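Local atomic coordinates of aspergillopepsin II heavy chain (Aspergillus niger var. macrosporus, PDB entry 1Y43), a protein that acts as the heavy chain of a two-chain acid endopeptidase of the G1 (glutamic peptidase) family, which cleaves proteins together with its light chain. Residues 156-160 / 169-173; 3-7 / 119-124. All coordinates share one frame; numbering follows the deposited sequence.

Contact 1. Residues 156-160 / 169-173; sequences SVLTE and TVTYV
Val173 and Glu160 meet through two similar torsions: CG2 of Val173 and CG of Glu160 each stand anti to their own carbonyl carbon, Glu160 with chi1 -80°. Both branches thereby lean to the same side of the hairpin, where CG2 of Val173 lies 3.5 Å from CG of Glu160 and the two side chains cross at about a right angle. The valine methyl lies against the flank of the extended glutamate from CB through the carboxylate; the aliphatic part suits the packing and the charge suits an exposed position. Beneath them the backbones pair in antiparallel fashion. Glu160 and Thr171 form a hydrogen-bonded pair: Glu160 N reaches Thr171 O at 3.0 Å, and Thr171 N returns to Glu160 O at 2.9 Å. A water donates to Glu160 O, gripping this carbonyl twice, and is also hydrogen-bonded to Thr171 OG1, which has a further partner in Ser126. Thr159 and Tyr172 make the adjacent non-hydrogen-bonded pair, toward the C terminus; a CA-H...O contact from CA of Thr159 at 3.2 Å gives Thr171 O a second partner. Val173 N binds Leu158 O at 2.8 Å, almost straight at hydrogen (170°) but with the donor 57° out of the carbonyl plane. The tyrosine ring approaches this same oxygen obliquely, CD1 of Tyr172 lying 3.7 Å from Leu158 O. On the buried side CB of Thr159 packs against CG1 of Val170 at 4.0 Å, and both residues also pack on the other protein chain. Beta-branched residues suit the extended backbone here, and the Thr159 hydroxyl is satisfied by Asp150 and the backbone of Ile151. These strands form a beta hairpin that brings the C terminus into a five-stranded antiparallel sheet.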
ATOM      1  N   SER B 156       4.415 -16.364  14.772  1.00 22.68           N
ATOM      2  CA  SER B 156       4.156 -15.112  15.470  1.00 20.98           C
ATOM      3  C   SER B 156       3.225 -14.221  14.663  1.00 18.75           C
ATOM      4  O   SER B 156       3.447 -13.990  13.470  1.00 18.05           O
ATOM      5  CB  SER B 156       5.462 -14.350  15.735  1.00 22.79           C
ATOM      6  OG  SER B 156       6.249 -14.995  16.725  1.00 26.09           O
ATOM      7  N   VAL B 157       2.151 -13.777  15.302  1.00 16.33           N
ATOM      8  CA  VAL B 157       1.206 -12.864  14.670  1.00 14.43           C
ATOM      9  C   VAL B 157       1.858 -11.488  14.845  1.00 13.10           C
ATOM     10  O   VAL B 157       2.208 -11.096  15.968  1.00 13.74           O
ATOM     11  CB  VAL B 157      -0.167 -12.908  15.380  1.00 14.83           C
ATOM     12  CG1 VAL B 157      -1.124 -11.934  14.727  1.00 13.50           C
ATOM     13  CG2 VAL B 157      -0.728 -14.326  15.319  1.00 15.59           C
ATOM     14  N   LEU B 158       2.050 -10.763  13.750  1.00  9.41           N
ATOM     15  CA  LEU B 158       2.712  -9.466  13.832  1.00  8.02           C
ATOM     16  C   LEU B 158       1.810  -8.254  13.653  1.00  7.55           C
ATOM     17  O   LEU B 158       2.251  -7.125  13.869  1.00  7.37           O
ATOM     18  CB  LEU B 158       3.869  -9.407  12.827  1.00  8.45           C
ATOM     19  CG  LEU B 158       4.926 -10.515  12.898  1.00  8.39           C
ATOM     20  CD1 LEU B 158       5.911 -10.354  11.764  1.00  9.84           C
ATOM     21  CD2 LEU B 158       5.631 -10.486  14.240  1.00 10.90           C
ATOM     22  N   THR B 159       0.560  -8.472  13.251  1.00  6.87           N
ATOM     23  CA  THR B 159      -0.374  -7.364  13.053  1.00  6.78           C
ATOM     24  C   THR B 159      -1.804  -7.735  13.423  1.00  7.84           C
ATOM     25  O   THR B 159      -2.166  -8.919  13.470  1.00  8.44           O
ATOM     26  CB  THR B 159      -0.419  -6.875  11.559  1.00  6.30           C
ATOM     27  OG1 THR B 159      -0.911  -7.923  10.714  1.00  5.90           O
ATOM     28  CG2 THR B 159       0.956  -6.449  11.071  1.00  5.48           C
ATOM     29  N   GLU B 160      -2.596  -6.704  13.685  1.00  7.72           N
ATOM     30  CA  GLU B 160      -4.017  -6.822  13.971  1.00  9.76           C
ATOM     31  C   GLU B 160      -4.672  -5.726  13.122  1.00  8.56           C
ATOM     32  O   GLU B 160      -4.320  -4.547  13.229  1.00  8.38           O
ATOM     33  CB  GLU B 160      -4.319  -6.596  15.454  1.00 13.71           C
ATOM     34  CG  GLU B 160      -4.047  -7.815  16.320  1.00 23.03           C
ATOM     35  CD  GLU B 160      -4.164  -7.521  17.814  1.00 27.96           C
ATOM     36  OE1 GLU B 160      -4.666  -6.417  18.175  1.00 31.84           O
ATOM     37  OE2 GLU B 160      -3.734  -8.382  18.635  1.00 31.03           O
ATOM     38  N   THR B 169      -7.365   0.188   9.756  1.00  5.15           N
ATOM     39  CA  THR B 169      -6.307   0.414  10.727  1.00  5.97           C
ATOM     40  C   THR B 169      -5.500  -0.868  10.907  1.00  5.66           C
ATOM     41  O   THR B 169      -6.076  -1.935  11.124  1.00  6.67           O
ATOM     42  CB  THR B 169      -6.876   0.834  12.113  1.00  6.92           C
ATOM     43  OG1 THR B 169      -7.563   2.088  11.996  1.00  8.98           O
ATOM     44  CG2 THR B 169      -5.768   0.954  13.144  1.00  8.01           C
ATOM     45  N   VAL B 170      -4.186  -0.764  10.745  1.00  4.67           N
ATOM     46  CA  VAL B 170      -3.282  -1.895  10.924  1.00  5.33           C
ATOM     47  C   VAL B 170      -2.390  -1.546  12.104  1.00  4.89           C
ATOM     48  O   VAL B 170      -1.715  -0.514  12.095  1.00  4.75           O
ATOM     49  CB  VAL B 170      -2.376  -2.141   9.677  1.00  4.18           C
ATOM     50  CG1 VAL B 170      -1.448  -3.335   9.920  1.00  4.95           C
ATOM     51  CG2 VAL B 170      -3.223  -2.364   8.439  1.00  6.02           C
ATOM     52  N   THR B 171      -2.402  -2.399  13.118  1.00  6.65           N
ATOM     53  CA  THR B 171      -1.600  -2.177  14.315  1.00  8.09           C
ATOM     54  C   THR B 171      -0.529  -3.257  14.465  1.00  7.02           C
ATOM     55  O   THR B 171      -0.777  -4.444  14.220  1.00  6.70           O
ATOM     56  CB  THR B 171      -2.472  -2.195  15.573  1.00  8.70           C
ATOM     57  OG1 THR B 171      -3.536  -1.248  15.426  1.00 10.12           O
ATOM     58  CG2 THR B 171      -1.634  -1.841  16.780  1.00 10.47           C
ATOM     59  N   TYR B 172       0.678  -2.830  14.810  1.00  6.42           N
ATOM     60  CA  TYR B 172       1.773  -3.764  15.006  1.00  7.22           C
ATOM     61  C   TYR B 172       1.599  -4.480  16.352  1.00  8.20           C
ATOM     62  O   TYR B 172       1.263  -3.861  17.361  1.00  9.42           O
ATOM     63  CB  TYR B 172       3.116  -3.030  14.942  1.00  6.27           C
ATOM     64  CG  TYR B 172       4.307  -3.944  15.170  1.00  7.46           C
ATOM     65  CD1 TYR B 172       4.916  -4.594  14.110  1.00  7.91           C
ATOM     66  CD2 TYR B 172       4.797  -4.181  16.455  1.00  8.38           C
ATOM     67  CE1 TYR B 172       5.980  -5.465  14.304  1.00  9.39           C
ATOM     68  CE2 TYR B 172       5.859  -5.043  16.674  1.00  9.03           C
ATOM     69  CZ  TYR B 172       6.448  -5.686  15.580  1.00  8.57           C
ATOM     70  OH  TYR B 172       7.505  -6.540  15.761  1.00 11.01           O
ATOM     71  N   VAL B 173       1.813  -5.791  16.335  1.00  9.25           N
ATOM     72  CA  VAL B 173       1.694  -6.648  17.510  1.00 11.45           C
ATOM     73  C   VAL B 173       3.078  -7.256  17.784  1.00 12.28           C
ATOM     74  O   VAL B 173       3.663  -7.848  16.848  1.00 12.49           O
ATOM     75  CB  VAL B 173       0.693  -7.819  17.244  1.00 12.35           C
ATOM     76  CG1 VAL B 173       0.570  -8.698  18.442  1.00 14.20           C
ATOM     77  CG2 VAL B 173      -0.656  -7.303  16.830  1.00 13.02           C
ATOM     78  OXT VAL B 173       3.576  -7.137  18.922  1.00 15.62           O
TER
HETATM   79  O   HOH W   1      -6.265  -2.567  14.599  1.00 20.53           O

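Contact 2. Residues 3-7 / 119-124; sequences EEYCA and VAFADF
Val119 opens its segment by setting both methyls against Cys6: with CG1 between its backbone N and carbonyl carbon (chi1 69°), CG1 and CG2 each lie 4.0 Å from CB of Cys6. A branched apolar residue suits this place, covering a half-cystine whose sulfur is tied to Cys30. Ala120 follows with a methyl small enough to sit against the N-terminal strand, 3.4 Å from Glu4 O and 3.6 Å from CD2 of the Tyr5 ring. A water links Ala120 N to Glu4 O, while Ala120 O accepts Cys6 N at 2.8 Å. Phe121 turns its CB away from the N-terminal strand, yet its ring swings back so that CE1 lies 3.7 Å from CB of Ala7. At Ala122 the backbone N bonds to Cys6 O at 3.0 Å, irregularly, from above the carbonyl plane, and the compact methyl packs beside CB of Tyr5. Beyond Asp123, whose carboxylate accepts a bond from Gly125 N, Phe124 sends CD2 to within 4.0 Å of the Ala7 methyl and meets CE2 of Phe121 at its own ring edge. Cys6 thus both donates and accepts, as a residue does in parallel beta pairing; this short, weakly bonded parallel pairing, resting on Cys6 opposite Phe121, joins the N-terminal strand to strand 117-121 in the mixed beta sheet of this peptidase G1 (A4) family protein.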
ATOM      1  N   GLU B   3      21.073  -3.753  12.657  1.00 21.96           N
ATOM      2  CA  GLU B   3      20.023  -4.374  11.790  1.00 21.15           C
ATOM      3  C   GLU B   3      19.008  -3.314  11.364  1.00 17.39           C
ATOM      4  O   GLU B   3      18.713  -2.399  12.124  1.00 18.42           O
ATOM      5  CB  GLU B   3      19.322  -5.501  12.550  1.00 24.87           C
ATOM      6  CG  GLU B   3      18.388  -6.345  11.703  1.00 28.06           C
ATOM      7  CD  GLU B   3      17.880  -7.561  12.455  1.00 31.48           C
ATOM      8  OE1 GLU B   3      18.667  -8.190  13.204  1.00 31.84           O
ATOM      9  OE2 GLU B   3      16.689  -7.898  12.297  1.00 33.41           O
ATOM     10  N   GLU B   4      18.492  -3.427  10.148  1.00 13.62           N
ATOM     11  CA  GLU B   4      17.518  -2.459   9.654  1.00  9.98           C
ATOM     12  C   GLU B   4      16.141  -3.093   9.549  1.00  8.70           C
ATOM     13  O   GLU B   4      16.000  -4.207   9.054  1.00  9.23           O
ATOM     14  CB  GLU B   4      17.928  -1.910   8.289  1.00 10.00           C
ATOM     15  CG  GLU B   4      17.010  -0.812   7.805  1.00  8.36           C
ATOM     16  CD  GLU B   4      17.535  -0.075   6.593  1.00  9.30           C
ATOM     17  OE1 GLU B   4      18.668  -0.351   6.120  1.00  8.21           O
ATOM     18  OE2 GLU B   4      16.799   0.802   6.110  1.00  9.78           O
ATOM     19  N   TYR B   5      15.134  -2.364  10.006  1.00  6.68           N
ATOM     20  CA  TYR B   5      13.759  -2.832   9.986  1.00  6.19           C
ATOM     21  C   TYR B   5      12.939  -1.904   9.119  1.00  5.00           C
ATOM     22  O   TYR B   5      13.077  -0.692   9.240  1.00  5.65           O
ATOM     23  CB  TYR B   5      13.187  -2.772  11.395  1.00  6.43           C
ATOM     24  CG  TYR B   5      13.948  -3.596  12.378  1.00  8.24           C
ATOM     25  CD1 TYR B   5      15.090  -3.097  12.994  1.00  7.80           C
ATOM     26  CD2 TYR B   5      13.537  -4.885  12.680  1.00  8.21           C
ATOM     27  CE1 TYR B   5      15.808  -3.869  13.892  1.00 10.49           C
ATOM     28  CE2 TYR B   5      14.242  -5.671  13.576  1.00 10.13           C
ATOM     29  CZ  TYR B   5      15.375  -5.159  14.178  1.00 10.60           C
ATOM     30  OH  TYR B   5      16.079  -5.961  15.053  1.00 15.82           O
ATOM     31  N   CYS B   6      12.063  -2.457   8.287  1.00  4.75           N
ATOM     32  CA  CYS B   6      11.221  -1.624   7.423  1.00  4.97           C
ATOM     33  C   CYS B   6       9.804  -2.168   7.333  1.00  5.10           C
ATOM     34  O   CYS B   6       9.518  -3.298   7.740  1.00  4.93           O
ATOM     35  CB  CYS B   6      11.768  -1.593   5.986  1.00  6.02           C
ATOM     36  SG  CYS B   6      13.477  -1.016   5.737  1.00  6.56           S
ATOM     37  N   ALA B   7       8.938  -1.360   6.728  1.00  5.13           N
ATOM     38  CA  ALA B   7       7.550  -1.716   6.466  1.00  4.80           C
ATOM     39  C   ALA B   7       7.110  -0.766   5.351  1.00  5.13           C
ATOM     40  O   ALA B   7       7.798   0.209   5.070  1.00  5.12           O
ATOM     41  CB  ALA B   7       6.697  -1.519   7.716  1.00  4.85           C
ATOM     42  N   VAL B 119      12.215  -8.351   4.407  1.00  8.54           N
ATOM     43  CA  VAL B 119      12.965  -7.413   5.224  1.00  8.36           C
ATOM     44  C   VAL B 119      12.508  -7.545   6.690  1.00  7.48           C
ATOM     45  O   VAL B 119      11.365  -7.921   6.964  1.00  6.56           O
ATOM     46  CB  VAL B 119      12.766  -5.947   4.704  1.00  7.67           C
ATOM     47  CG1 VAL B 119      11.355  -5.453   4.955  1.00  6.74           C
ATOM     48  CG2 VAL B 119      13.804  -5.012   5.294  1.00  7.70           C
ATOM     49  N   ALA B 120      13.426  -7.339   7.630  1.00  7.75           N
ATOM     50  CA  ALA B 120      13.072  -7.412   9.049  1.00  7.86           C
ATOM     51  C   ALA B 120      11.951  -6.395   9.196  1.00  7.89           C
ATOM     52  O   ALA B 120      12.073  -5.256   8.721  1.00  8.29           O
ATOM     53  CB  ALA B 120      14.263  -7.038   9.916  1.00  8.47           C
ATOM     54  N   PHE B 121      10.861  -6.827   9.817  1.00  7.63           N
ATOM     55  CA  PHE B 121       9.659  -6.016   9.966  1.00  6.66           C
ATOM     56  C   PHE B 121       9.686  -4.981  11.094  1.00  6.25           C
ATOM     57  O   PHE B 121       9.810  -5.321  12.264  1.00  7.20           O
ATOM     58  CB  PHE B 121       8.481  -6.969  10.123  1.00  6.63           C
ATOM     59  CG  PHE B 121       7.161  -6.375   9.766  1.00  6.64           C
ATOM     60  CD1 PHE B 121       6.999  -5.612   8.607  1.00  6.86           C
ATOM     61  CD2 PHE B 121       6.063  -6.615  10.573  1.00  7.76           C
ATOM     62  CE1 PHE B 121       5.736  -5.100   8.260  1.00  8.81           C
ATOM     63  CE2 PHE B 121       4.803  -6.112  10.246  1.00  7.73           C
ATOM     64  CZ  PHE B 121       4.636  -5.355   9.088  1.00  7.85           C
ATOM     65  N   ALA B 122       9.543  -3.710  10.723  1.00  5.69           N
ATOM     66  CA  ALA B 122       9.566  -2.610  11.682  1.00  5.21           C
ATOM     67  C   ALA B 122       8.299  -2.475  12.538  1.00  5.45           C
ATOM     68  O   ALA B 122       7.199  -2.818  12.104  1.00  5.22           O
ATOM     69  CB  ALA B 122       9.821  -1.296  10.950  1.00  4.76           C
ATOM     70  N   ASP B 123       8.473  -1.991  13.767  1.00  5.54           N
ATOM     71  CA  ASP B 123       7.333  -1.713  14.644  1.00  6.00           C
ATOM     72  C   ASP B 123       6.947  -0.276  14.267  1.00  5.84           C
ATOM     73  O   ASP B 123       7.638   0.681  14.611  1.00  6.18           O
ATOM     74  CB  ASP B 123       7.731  -1.778  16.118  1.00  6.60           C
ATOM     75  CG  ASP B 123       6.568  -1.472  17.053  1.00  7.90           C
ATOM     76  OD1 ASP B 123       5.509  -0.980  16.600  1.00  8.29           O
ATOM     77  OD2 ASP B 123       6.711  -1.730  18.260  1.00 10.05           O
ATOM     78  N   PHE B 124       5.854  -0.143  13.526  1.00  6.37           N
ATOM     79  CA  PHE B 124       5.360   1.155  13.064  1.00  5.89           C
ATOM     80  C   PHE B 124       4.236   1.709  13.941  1.00  7.17           C
ATOM     81  O   PHE B 124       3.613   2.709  13.580  1.00  7.52           O
ATOM     82  CB  PHE B 124       4.856   1.024  11.614  1.00  6.56           C
ATOM     83  CG  PHE B 124       3.908  -0.133  11.412  1.00  5.25           C
ATOM     84  CD1 PHE B 124       2.553  -0.003  11.689  1.00  5.51           C
ATOM     85  CD2 PHE B 124       4.380  -1.372  10.988  1.00  5.84           C
ATOM     86  CE1 PHE B 124       1.689  -1.092  11.559  1.00  4.78           C
ATOM     87  CE2 PHE B 124       3.520  -2.459  10.857  1.00  5.76           C
ATOM     88  CZ  PHE B 124       2.178  -2.316  11.139  1.00  5.29           C
TER
HETATM   89  O   HOH W   2      16.598  -6.623   7.164  1.00 26.27           O

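Overall arrangement
From the N terminus, strand 4-13 enters the mixed sheet, and contact 2 closes a loop of 111 residues when segment 119-124 returns beside residues 3-7. The chain then runs into strand 126-136 of the five-stranded antiparallel sheet. Contact 1 closes much later, over just eight residues, as the hairpin 156-160 / 169-173 ends the chain. The two closures follow in series, neither nesting nor crossing, with centres about 13 Å apart. They nevertheless touch: the ring of Tyr172 packs against Asp123 and Ala122, and Phe124 abuts the backbone of Val170. Residues 119-124 thereby tie the N-terminal strand's sheet to the C-terminal hairpin's.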